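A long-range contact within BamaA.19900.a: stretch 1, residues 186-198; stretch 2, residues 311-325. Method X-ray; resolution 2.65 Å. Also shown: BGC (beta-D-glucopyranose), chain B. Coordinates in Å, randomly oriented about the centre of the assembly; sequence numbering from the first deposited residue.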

# COMPACT_ATOMS: atom_id res chain seq x y z
N TYR A 186 -3.30 -4.55 10.06
CA TYR A 186 -4.44 -5.30 9.56
C TYR A 186 -5.02 -4.55 8.37
O TYR A 186 -5.18 -3.33 8.41
CB TYR A 186 -5.49 -5.51 10.65
CG TYR A 186 -5.06 -6.50 11.71
CD1 TYR A 186 -5.35 -7.85 11.58
CD2 TYR A 186 -4.33 -6.09 12.83
CE1 TYR A 186 -4.95 -8.77 12.54
CE2 TYR A 186 -3.92 -7.00 13.79
CZ TYR A 186 -4.24 -8.35 13.64
OH TYR A 186 -3.84 -9.26 14.58
N LEU A 187 -5.30 -5.29 7.30
CA LEU A 187 -5.95 -4.75 6.11
C LEU A 187 -7.46 -4.87 6.27
O LEU A 187 -7.96 -5.91 6.69
CB LEU A 187 -5.47 -5.51 4.87
CG LEU A 187 -5.97 -5.14 3.47
CD1 LEU A 187 -5.51 -3.75 3.07
CD2 LEU A 187 -5.48 -6.16 2.46
N VAL A 188 -8.18 -3.80 5.96
CA VAL A 188 -9.64 -3.80 6.00
C VAL A 188 -10.16 -3.55 4.59
O VAL A 188 -9.73 -2.59 3.93
CB VAL A 188 -10.20 -2.76 6.98
CG1 VAL A 188 -11.72 -2.76 6.94
CG2 VAL A 188 -9.69 -3.02 8.39
N LEU A 189 -11.07 -4.41 4.12
CA LEU A 189 -11.69 -4.32 2.81
C LEU A 189 -13.21 -4.36 2.97
O LEU A 189 -13.73 -5.10 3.81
CB LEU A 189 -11.27 -5.46 1.86
CG LEU A 189 -9.78 -5.76 1.63
CD1 LEU A 189 -9.24 -6.68 2.71
CD2 LEU A 189 -9.58 -6.37 0.27
N ALA A 190 -13.92 -3.59 2.13
CA ALA A 190 -15.37 -3.63 2.11
C ALA A 190 -15.86 -3.55 0.68
O ALA A 190 -15.49 -2.61 -0.05
CB ALA A 190 -15.99 -2.51 2.94
N VAL A 191 -16.70 -4.50 0.28
CA VAL A 191 -17.26 -4.57 -1.06
C VAL A 191 -18.69 -4.05 -1.01
O VAL A 191 -19.53 -4.61 -0.31
CB VAL A 191 -17.23 -6.00 -1.62
CG1 VAL A 191 -17.67 -6.03 -3.07
CG2 VAL A 191 -15.85 -6.60 -1.46
N GLY A 192 -18.96 -2.99 -1.77
CA GLY A 192 -20.27 -2.38 -1.84
C GLY A 192 -20.48 -1.69 -3.17
O GLY A 192 -20.27 -2.29 -4.23
N THR A 193 -20.92 -0.43 -3.13
CA THR A 193 -20.96 0.36 -4.37
C THR A 193 -19.57 0.49 -4.97
O THR A 193 -19.41 0.47 -6.19
CB THR A 193 -21.56 1.74 -4.10
OG1 THR A 193 -22.80 1.60 -3.39
CG2 THR A 193 -21.83 2.47 -5.42
N GLY A 194 -18.55 0.60 -4.11
CA GLY A 194 -17.17 0.57 -4.55
C GLY A 194 -16.37 -0.46 -3.77
O GLY A 194 -16.91 -1.16 -2.90
N LEU A 195 -15.08 -0.55 -4.10
CA LEU A 195 -14.13 -1.36 -3.36
C LEU A 195 -13.38 -0.45 -2.38
O LEU A 195 -12.54 0.36 -2.79
CB LEU A 195 -13.16 -2.07 -4.29
CG LEU A 195 -12.10 -2.93 -3.60
CD1 LEU A 195 -12.73 -3.74 -2.48
CD2 LEU A 195 -11.40 -3.83 -4.61
N GLY A 196 -13.69 -0.59 -1.09
CA GLY A 196 -13.07 0.22 -0.06
C GLY A 196 -11.92 -0.53 0.60
O GLY A 196 -12.03 -1.72 0.91
N ILE A 197 -10.82 0.19 0.83
CA ILE A 197 -9.62 -0.41 1.41
C ILE A 197 -8.92 0.61 2.31
O ILE A 197 -8.65 1.74 1.90
CB ILE A 197 -8.66 -0.91 0.32
CG1 ILE A 197 -9.25 -2.13 -0.39
CG2 ILE A 197 -7.31 -1.24 0.92
CD1 ILE A 197 -8.43 -2.62 -1.52
N ALA A 198 -8.62 0.20 3.55
CA ALA A 198 -7.82 0.97 4.48
C ALA A 198 -6.96 -0.00 5.29
O ALA A 198 -7.12 -1.22 5.19
CB ALA A 198 -8.69 1.84 5.38
N LEU A 311 -16.05 -15.18 -9.96
CA LEU A 311 -15.04 -14.27 -10.47
C LEU A 311 -14.99 -12.99 -9.65
O LEU A 311 -13.92 -12.43 -9.41
CB LEU A 311 -15.31 -13.95 -11.94
CG LEU A 311 -15.01 -15.09 -12.90
CD1 LEU A 311 -15.98 -15.06 -14.04
CD2 LEU A 311 -13.59 -14.95 -13.40
N HIS A 312 -16.16 -12.52 -9.22
CA HIS A 312 -16.25 -11.36 -8.34
C HIS A 312 -15.36 -11.56 -7.12
O HIS A 312 -14.45 -10.76 -6.86
CB HIS A 312 -17.71 -11.15 -7.95
CG HIS A 312 -17.95 -10.04 -6.98
ND1 HIS A 312 -17.79 -8.71 -7.30
CD2 HIS A 312 -18.38 -10.07 -5.69
CE1 HIS A 312 -18.09 -7.97 -6.26
NE2 HIS A 312 -18.45 -8.76 -5.27
N PHE A 313 -15.57 -12.66 -6.40
CA PHE A 313 -14.80 -12.90 -5.19
C PHE A 313 -13.37 -13.32 -5.50
O PHE A 313 -12.47 -13.08 -4.69
CB PHE A 313 -15.49 -13.93 -4.32
CG PHE A 313 -16.36 -13.32 -3.28
CD1 PHE A 313 -15.79 -12.61 -2.23
CD2 PHE A 313 -17.73 -13.43 -3.35
CE1 PHE A 313 -16.58 -12.02 -1.27
CE2 PHE A 313 -18.52 -12.84 -2.38
CZ PHE A 313 -17.95 -12.13 -1.35
N LYS A 314 -13.15 -13.94 -6.66
CA LYS A 314 -11.79 -14.26 -7.05
C LYS A 314 -10.93 -13.00 -7.13
O LYS A 314 -9.81 -12.97 -6.61
CB LYS A 314 -11.78 -15.00 -8.39
CG LYS A 314 -10.39 -15.36 -8.86
CD LYS A 314 -10.37 -16.67 -9.63
CE LYS A 314 -10.79 -16.49 -11.07
NZ LYS A 314 -10.46 -17.69 -11.91
N PHE A 315 -11.46 -11.94 -7.73
CA PHE A 315 -10.66 -10.73 -7.85
C PHE A 315 -10.56 -10.00 -6.53
O PHE A 315 -9.56 -9.31 -6.28
CB PHE A 315 -11.22 -9.82 -8.94
CG PHE A 315 -10.74 -10.19 -10.31
CD1 PHE A 315 -11.37 -11.20 -11.03
CD2 PHE A 315 -9.65 -9.55 -10.87
CE1 PHE A 315 -10.91 -11.56 -12.29
CE2 PHE A 315 -9.19 -9.90 -12.12
CZ PHE A 315 -9.83 -10.91 -12.84
N LEU A 316 -11.55 -10.14 -5.65
CA LEU A 316 -11.37 -9.64 -4.29
C LEU A 316 -10.22 -10.36 -3.60
O LEU A 316 -9.39 -9.72 -2.94
CB LEU A 316 -12.66 -9.80 -3.48
CG LEU A 316 -12.49 -9.49 -1.99
CD1 LEU A 316 -12.27 -8.01 -1.77
CD2 LEU A 316 -13.68 -9.97 -1.19
N MET A 317 -10.13 -11.68 -3.76
CA MET A 317 -9.01 -12.41 -3.18
C MET A 317 -7.68 -12.01 -3.82
O MET A 317 -6.64 -12.06 -3.15
CB MET A 317 -9.23 -13.92 -3.31
CG MET A 317 -10.35 -14.47 -2.45
SD MET A 317 -10.03 -14.30 -0.68
CE MET A 317 -11.25 -13.10 -0.21
N ARG A 318 -7.68 -11.63 -5.10
CA ARG A 318 -6.41 -11.30 -5.75
C ARG A 318 -5.85 -9.97 -5.26
O ARG A 318 -4.64 -9.85 -5.03
CB ARG A 318 -6.56 -11.28 -7.27
CG ARG A 318 -5.25 -11.05 -7.98
CD ARG A 318 -5.35 -11.44 -9.45
NE ARG A 318 -6.05 -12.71 -9.58
CZ ARG A 318 -6.57 -13.17 -10.72
NH1 ARG A 318 -7.21 -14.33 -10.72
NH2 ARG A 318 -6.46 -12.47 -11.84
N ILE A 319 -6.70 -8.95 -5.11
CA ILE A 319 -6.19 -7.68 -4.59
C ILE A 319 -5.81 -7.84 -3.12
O ILE A 319 -4.81 -7.27 -2.66
CB ILE A 319 -7.22 -6.55 -4.82
CG1 ILE A 319 -6.71 -5.20 -4.31
CG2 ILE A 319 -8.54 -6.85 -4.13
CD1 ILE A 319 -5.34 -4.81 -4.82
N ALA A 320 -6.57 -8.64 -2.37
CA ALA A 320 -6.23 -8.84 -0.97
C ALA A 320 -4.90 -9.57 -0.83
O ALA A 320 -4.08 -9.22 0.03
CB ALA A 320 -7.35 -9.60 -0.26
N LYS A 321 -4.67 -10.59 -1.67
CA LYS A 321 -3.40 -11.30 -1.66
C LYS A 321 -2.23 -10.35 -1.85
O LYS A 321 -1.29 -10.31 -1.04
CB LYS A 321 -3.40 -12.37 -2.76
CG LYS A 321 -2.05 -12.98 -3.05
CD LYS A 321 -1.88 -13.28 -4.53
CE LYS A 321 -3.20 -13.71 -5.16
NZ LYS A 321 -3.05 -14.21 -6.57
N ASN A 322 -2.28 -9.52 -2.90
CA ASN A 322 -1.15 -8.66 -3.21
C ASN A 322 -0.96 -7.54 -2.18
O ASN A 322 0.18 -7.14 -1.92
CB ASN A 322 -1.31 -8.11 -4.62
CG ASN A 322 -0.97 -9.16 -5.66
OD1 ASN A 322 0.21 -9.45 -5.90
ND2 ASN A 322 -1.99 -9.79 -6.24
N LEU A 323 -2.05 -7.04 -1.59
CA LEU A 323 -1.89 -6.03 -0.55
C LEU A 323 -1.31 -6.63 0.72
O LEU A 323 -0.54 -5.97 1.43
CB LEU A 323 -3.22 -5.35 -0.27
CG LEU A 323 -3.80 -4.48 -1.39
CD1 LEU A 323 -5.16 -3.97 -0.96
CD2 LEU A 323 -2.89 -3.32 -1.72
N CYS A 324 -1.66 -7.88 1.04
CA CYS A 324 -1.06 -8.55 2.19
C CYS A 324 0.46 -8.63 2.02
O CYS A 324 1.21 -8.42 2.98
CB CYS A 324 -1.65 -9.95 2.37
SG CYS A 324 -3.31 -9.99 3.11
N ILE A 325 0.92 -8.93 0.81
CA ILE A 325 2.34 -9.03 0.55
C ILE A 325 2.99 -7.66 0.63
O ILE A 325 3.99 -7.47 1.34
CB ILE A 325 2.57 -9.68 -0.83
CG1 ILE A 325 2.24 -11.17 -0.74
CG2 ILE A 325 3.99 -9.42 -1.33
CD1 ILE A 325 2.21 -11.85 -2.06
C2 BGC B . -13.80 5.22 -3.28
C3 BGC B . -13.25 5.03 -1.87
C4 BGC B . -14.28 4.34 -0.99
C5 BGC B . -14.74 3.05 -1.66
C6 BGC B . -15.80 2.31 -0.89
C1 BGC B . -14.26 3.88 -3.81
O1 BGC B . -14.70 3.98 -5.12
O2 BGC B . -12.81 5.79 -4.12
O3 BGC B . -12.85 6.28 -1.32
O4 BGC B . -13.71 4.02 0.27
O5 BGC B . -15.27 3.36 -2.95
O6 BGC B . -16.85 3.16 -0.48

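Residues 186-198 form a β-hairpin whose two strands lie against one side of the helix that contains residues 311-325. The strands are tied by paired backbone hydrogen bonds between Val188 and Ala198 and between Ala190 and Gly196, and Gly192 N donates to Gly194 O (3.0 Å) at the turn. Strand 186-191 runs nearly antiparallel to the helix, at 156° and with axes 9.6 Å apart at their closest; strand 195-198 runs at 20° to it and approaches to 11.6 Å. The two periodicities mesh: Leu187, Leu189 and Val191, alternate residues of the first strand, have Cys324, Ala320 and Leu316 as their nearest CA neighbours, one helical turn apart. No hydrogen bond crosses between the stretches; the contact buries 436 Å² and is made mainly by apolar side chains.

Alternation in the strands sends the CA-to-CB bonds of Leu187, Leu189, Val191, Leu195 and Ile197 toward the helix. Leu187, Val191 and Leu195 are t at chi1, whereas Leu189 and Ile197 are m. Leu187 is p at chi2, which brings CD2 to 3.6 Å from Leu323 CB and 4.4 Å from Cys324 SG. Leu189 has chi2 at 85°; its CD2 reaches Leu316 CD1 at 3.8 Å and Ala320 CB at 4.0 Å. The short methyl side chain of Ala320 thus meets a leucine methyl at van der Waals distance.

Leu316 shows how rotamer choice can redirect a side chain. Its CA-to-CB bond points sideways, yet the t, p conformation carries its end nearer to the sheet. CD1 lies among three strand residues, 3.8 Å from Leu189 CD2, 3.9 Å from Val191 CG2 and 4.4 Å from Leu195 CD1, so that this one methyl bridges both strands of the hairpin.

On the second strand, Leu195 (t, p) places CD2 4.2 Å from Ile319 CG2. Ile197 is m at chi1 and t at chi2, an extended end that sets CD1 3.6 Å from Leu323 CD1 and 4.2 Å from Ile319 CG1. Leu323 has the same m, t combination; its CB is 3.6 Å from Leu187 CD2, and its CD1 lies near both Leu187 and Ile197, so it too spans the two strands.

Towards the hairpin turn, the contact gains a more polar partner. His312 also starts sideways, but chi1 at 176° (t) brings the ring nearer. With Val191 at chi1 -174° (t), its CG2 faces Leu316 and its CG1 sits at the ring edge, near its plane, 3.6 Å from His312 NE2. This is a van der Waals approach of a methyl to a nitrogen; His312 ND1 is hydrogen-bonded elsewhere in the structure.

Gly194 and Gly196 lie beside the bound glucose. Gly196 CA lies 3.5 Å from BGC C6 and Gly194 CA 3.7 Å from BGC O5. A CB at Gly194 would clash with O5, and one at Gly196 would be crowded by C6, so the absence of side chains leaves room for the sugar.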